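Local coordinates for protein tumour necrosis factor receptor (Ectromelia virus, PDB 3ON9) that probably dampens host immune defence by binding tumour necrosis factor and by sequestering chemokines, the latter through the SECRET domain described here, at residues V18-C23 with Y55-V59; V125-Y129 with D140-Y144. All coordinates share one frame. Numbering follows the deposited sequence.

Contact 1. Residues V18-C23 with Y55-V59; sequences VNKTSC and YYSVV
Tyr56 and Val58 lie two apart on an extended strand (phi/psi -158/113 and -127/140), so both CA-to-CB bonds point toward the irregular loop 18-23, while Tyr55, Ser57 and Val59 point away. The backbones stay apart: the closest CA pairs are Thr21 with Val58 at 6.3 Å and Cys23 with Tyr56 at 7.4 Å. The gap is bridged mainly by Tyr56, which buries 100 Å² here. Its t rotamer (chi1 173°, chi2 86°) carries the phenol across to the loop, where Tyr56 OH donates a 2.7 Å hydrogen bond to Lys20 O and lies 3.6 Å from Val18 CB. Thr21 O approaches the ring edge, 3.6 Å from Tyr56 CE2. Cys23, chi1 57° (p), brings SG to 3.6 Å from Tyr56 CD2 and 4.7 Å from the ring centroid, an oblique sulfur-aromatic contact; the same sulfur forms a disulfide with Cys160. Val58 (chi1 177°) fills the space beside the phenol, its CG2 3.9 Å from Val18 CG2 and its CB 4.0 Å from Thr21 CG2. A water sits 2.8 Å from Thr21 O and 2.9 Å from Tyr56 O. The arrangement joins a sheet-to-sheet connection of the beta-sandwich to an outermost strand. One direct hydrogen bond plus apolar and sulfur contacts, rather than backbone pairing, implies that the loop's path is matched chiefly to the tyrosine side chain.

Contact 2. Residues V125-Y129 with D140-Y144; sequences VYIVY and DVVAY
Strands 125-129 and 140-144 form an antiparallel beta hairpin at the rim of one sheet of the beta-sandwich; their axes approach to 4.7 Å with an angle of 169°. Both are pleated, phi -96° to -132° and psi 109° to 141°. Val125-Tyr144, Ile127-Val142 and Tyr129-Asp140 are hydrogen-bonded pairs, each closed by two bonds: Val125 N to Tyr144 O 2.9 Å and Tyr144 N to Val125 O 2.8 Å; Ile127 N to Val142 O 2.9 Å and Val142 N to Ile127 O 2.8 Å; Tyr129 N to Asp140 O 3.0 Å and Asp140 N to Tyr129 O 2.9 Å. Tyr126-Ala143 and Val128-Val141 are non-hydrogen-bonded pairs (CA-CA 4.6 Å); Tyr126 and Val128 instead bond through their backbones to Glu12 and Asp10 of strand 8-16, and Ala143 to Thr101. Side chains of the hydrogen-bonded pairs face the second sheet, with Tyr144 (chi1 -52°, m) on Val113 and Ile127 on Ile83. Two polar side chains there find partners: Tyr129 OH bonds Glu111, Asp140 OD2 bonds His109 NE2 and Met107 N, and Asp140 OD1 bonds Leu106 N. On the other face, Tyr126 CD1 rests 3.8 Å from Ala143 CB, and Val128 CG1 lies 4.2 Å from Val141 CG2.

Overall arrangement
From the N terminus, strand 8-16 runs through the five-stranded sheet, and loop 18-23 then carries the chain across to strand 24-26 of the other sheet. Contact 1 closes the 31 residues between its segments when the chain returns to the first sheet in strand 51-59. Contact 2 opens only later, closing a hairpin with 10 residues between its segments, nearly all of them loop, so the two are in series and neither nests nor crosses. Their centres are 22 Å apart, on opposite sides of the chain's centre. Strands 51-59 and 140-145 are the two outermost strands of the same sheet, joined through 62-69, 8-16 and 122-130: contact 1 marks one rim, contact 2 the other.

Contact 1. Residues V18-C23 with Y55-V59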
# COMPACT_ATOMS: atom_id res chain seq x y z
N VAL A 18 -6.34 14.58 4.84
CA VAL A 18 -5.11 14.68 5.62
C VAL A 18 -4.83 16.14 5.94
O VAL A 18 -5.20 17.04 5.17
CB VAL A 18 -3.88 14.01 4.95
CG1 VAL A 18 -4.13 12.52 4.76
CG2 VAL A 18 -3.53 14.68 3.63
N ASN A 19 -4.20 16.37 7.09
CA ASN A 19 -3.90 17.71 7.56
C ASN A 19 -2.41 18.02 7.56
O ASN A 19 -2.02 19.16 7.81
CB ASN A 19 -4.42 17.88 8.98
CG ASN A 19 -5.91 17.69 9.07
OD1 ASN A 19 -6.68 18.48 8.53
ND2 ASN A 19 -6.33 16.63 9.77
N LYS A 20 -1.60 17.00 7.30
CA LYS A 20 -0.14 17.14 7.35
C LYS A 20 0.48 16.72 6.03
O LYS A 20 0.02 15.76 5.40
CB LYS A 20 0.44 16.27 8.46
CG LYS A 20 -0.17 16.46 9.84
CD LYS A 20 -0.01 17.88 10.33
CE LYS A 20 -0.59 18.01 11.72
NZ LYS A 20 -0.45 19.40 12.23
N THR A 21 1.52 17.44 5.63
CA THR A 21 2.22 17.11 4.39
C THR A 21 3.60 16.53 4.66
O THR A 21 4.13 15.78 3.85
CB THR A 21 2.33 18.34 3.45
OG1 THR A 21 3.05 19.39 4.10
CG2 THR A 21 0.93 18.84 3.08
N SER A 22 4.17 16.87 5.81
CA SER A 22 5.50 16.36 6.14
C SER A 22 5.45 14.95 6.68
O SER A 22 4.64 14.63 7.55
CB SER A 22 6.18 17.28 7.16
OG SER A 22 6.50 18.52 6.57
N CYS A 23 6.32 14.09 6.15
CA CYS A 23 6.33 12.69 6.58
C CYS A 23 7.74 12.17 6.80
O CYS A 23 8.73 12.78 6.38
CB CYS A 23 5.59 11.80 5.58
SG CYS A 23 6.19 11.85 3.87
N TYR A 55 6.34 6.75 -1.12
CA TYR A 55 5.99 8.13 -1.40
C TYR A 55 4.74 8.53 -0.63
O TYR A 55 3.98 7.67 -0.19
CB TYR A 55 5.79 8.35 -2.91
CG TYR A 55 4.75 7.46 -3.54
CD1 TYR A 55 3.42 7.86 -3.63
CD2 TYR A 55 5.09 6.21 -4.03
CE1 TYR A 55 2.47 7.05 -4.21
CE2 TYR A 55 4.14 5.38 -4.61
CZ TYR A 55 2.83 5.81 -4.69
OH TYR A 55 1.88 4.98 -5.27
N TYR A 56 4.55 9.83 -0.47
CA TYR A 56 3.40 10.41 0.20
C TYR A 56 3.31 11.84 -0.32
O TYR A 56 4.21 12.66 -0.07
CB TYR A 56 3.59 10.38 1.73
CG TYR A 56 2.53 11.11 2.52
CD1 TYR A 56 1.35 10.48 2.89
CD2 TYR A 56 2.72 12.43 2.91
CE1 TYR A 56 0.36 11.16 3.61
CE2 TYR A 56 1.74 13.11 3.63
CZ TYR A 56 0.57 12.47 3.98
OH TYR A 56 -0.39 13.14 4.70
N SER A 57 2.26 12.14 -1.06
CA SER A 57 2.16 13.41 -1.76
C SER A 57 0.73 13.93 -1.65
O SER A 57 -0.24 13.16 -1.79
CB SER A 57 2.57 13.23 -3.23
OG SER A 57 2.64 14.48 -3.88
N VAL A 58 0.60 15.23 -1.41
CA VAL A 58 -0.67 15.81 -1.02
C VAL A 58 -1.09 16.99 -1.92
O VAL A 58 -0.26 17.82 -2.31
CB VAL A 58 -0.63 16.31 0.45
CG1 VAL A 58 -1.94 16.98 0.82
CG2 VAL A 58 -0.33 15.14 1.40
N VAL A 59 -2.38 17.04 -2.24
CA VAL A 59 -2.96 18.21 -2.89
C VAL A 59 -4.14 18.59 -2.02
O VAL A 59 -5.10 17.83 -1.90
CB VAL A 59 -3.45 17.89 -4.30
CG1 VAL A 59 -4.25 19.07 -4.88
CG2 VAL A 59 -2.27 17.53 -5.20
O HOH W 1 3.57 15.21 1.15

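Contact 2. Residues V125-Y129 with D140-Y144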
# COMPACT_ATOMS: atom_id res chain seq x y z
N VAL A 125 -7.09 1.29 -0.71
CA VAL A 125 -5.84 0.55 -0.75
C VAL A 125 -5.83 -0.34 -1.98
O VAL A 125 -6.83 -0.99 -2.30
CB VAL A 125 -5.68 -0.31 0.52
CG1 VAL A 125 -4.46 -1.20 0.40
CG2 VAL A 125 -5.56 0.60 1.72
N TYR A 126 -4.70 -0.35 -2.69
CA TYR A 126 -4.48 -1.31 -3.76
C TYR A 126 -3.19 -2.06 -3.51
O TYR A 126 -2.14 -1.45 -3.30
CB TYR A 126 -4.42 -0.62 -5.12
CG TYR A 126 -5.56 0.33 -5.40
CD1 TYR A 126 -6.74 -0.11 -5.99
CD2 TYR A 126 -5.45 1.67 -5.07
CE1 TYR A 126 -7.79 0.78 -6.23
CE2 TYR A 126 -6.49 2.56 -5.31
CZ TYR A 126 -7.64 2.12 -5.89
OH TYR A 126 -8.65 3.04 -6.12
N ILE A 127 -3.27 -3.38 -3.55
CA ILE A 127 -2.07 -4.22 -3.50
C ILE A 127 -2.02 -4.95 -4.83
O ILE A 127 -2.93 -5.72 -5.15
CB ILE A 127 -2.14 -5.21 -2.34
CG1 ILE A 127 -2.28 -4.44 -1.03
CG2 ILE A 127 -0.86 -6.09 -2.33
CD1 ILE A 127 -2.60 -5.31 0.17
N VAL A 128 -0.97 -4.70 -5.60
CA VAL A 128 -0.93 -5.12 -6.99
C VAL A 128 0.30 -5.96 -7.25
O VAL A 128 1.43 -5.50 -7.06
CB VAL A 128 -0.94 -3.90 -7.93
CG1 VAL A 128 -0.91 -4.34 -9.39
CG2 VAL A 128 -2.17 -3.04 -7.65
N TYR A 129 0.08 -7.20 -7.66
CA TYR A 129 1.16 -8.11 -7.99
C TYR A 129 1.21 -8.26 -9.50
O TYR A 129 0.20 -8.56 -10.15
CB TYR A 129 0.89 -9.47 -7.37
CG TYR A 129 0.60 -9.48 -5.90
CD1 TYR A 129 1.59 -9.79 -4.98
CD2 TYR A 129 -0.69 -9.20 -5.41
CE1 TYR A 129 1.33 -9.82 -3.63
CE2 TYR A 129 -0.96 -9.24 -4.05
CZ TYR A 129 0.06 -9.55 -3.17
OH TYR A 129 -0.18 -9.61 -1.82
N ASP A 140 -2.63 -9.08 -10.72
CA ASP A 140 -3.64 -9.24 -9.67
C ASP A 140 -3.76 -7.89 -8.95
O ASP A 140 -2.76 -7.35 -8.46
CB ASP A 140 -3.23 -10.30 -8.65
CG ASP A 140 -3.46 -11.71 -9.13
OD1 ASP A 140 -4.27 -11.92 -10.06
OD2 ASP A 140 -2.83 -12.63 -8.56
N VAL A 141 -4.97 -7.35 -8.92
CA VAL A 141 -5.24 -6.08 -8.25
C VAL A 141 -6.17 -6.33 -7.08
O VAL A 141 -7.35 -6.64 -7.27
CB VAL A 141 -5.89 -5.06 -9.20
CG1 VAL A 141 -6.24 -3.78 -8.44
CG2 VAL A 141 -4.97 -4.76 -10.37
N VAL A 142 -5.64 -6.20 -5.86
CA VAL A 142 -6.46 -6.38 -4.67
C VAL A 142 -6.88 -5.00 -4.17
O VAL A 142 -6.03 -4.21 -3.74
CB VAL A 142 -5.71 -7.13 -3.55
CG1 VAL A 142 -6.67 -7.51 -2.44
CG2 VAL A 142 -5.01 -8.38 -4.10
N ALA A 143 -8.17 -4.69 -4.27
CA ALA A 143 -8.65 -3.33 -3.99
C ALA A 143 -9.54 -3.24 -2.77
O ALA A 143 -10.37 -4.13 -2.53
CB ALA A 143 -9.37 -2.74 -5.22
N TYR A 144 -9.35 -2.19 -1.97
CA TYR A 144 -10.15 -1.95 -0.78
C TYR A 144 -10.62 -0.50 -0.78
O TYR A 144 -9.86 0.40 -1.14
CB TYR A 144 -9.33 -2.17 0.50
CG TYR A 144 -8.59 -3.49 0.61
CD1 TYR A 144 -9.03 -4.47 1.48
CD2 TYR A 144 -7.44 -3.73 -0.13
CE1 TYR A 144 -8.36 -5.67 1.60
CE2 TYR A 144 -6.75 -4.92 -0.01
CZ TYR A 144 -7.22 -5.89 0.86
OH TYR A 144 -6.55 -7.09 1.00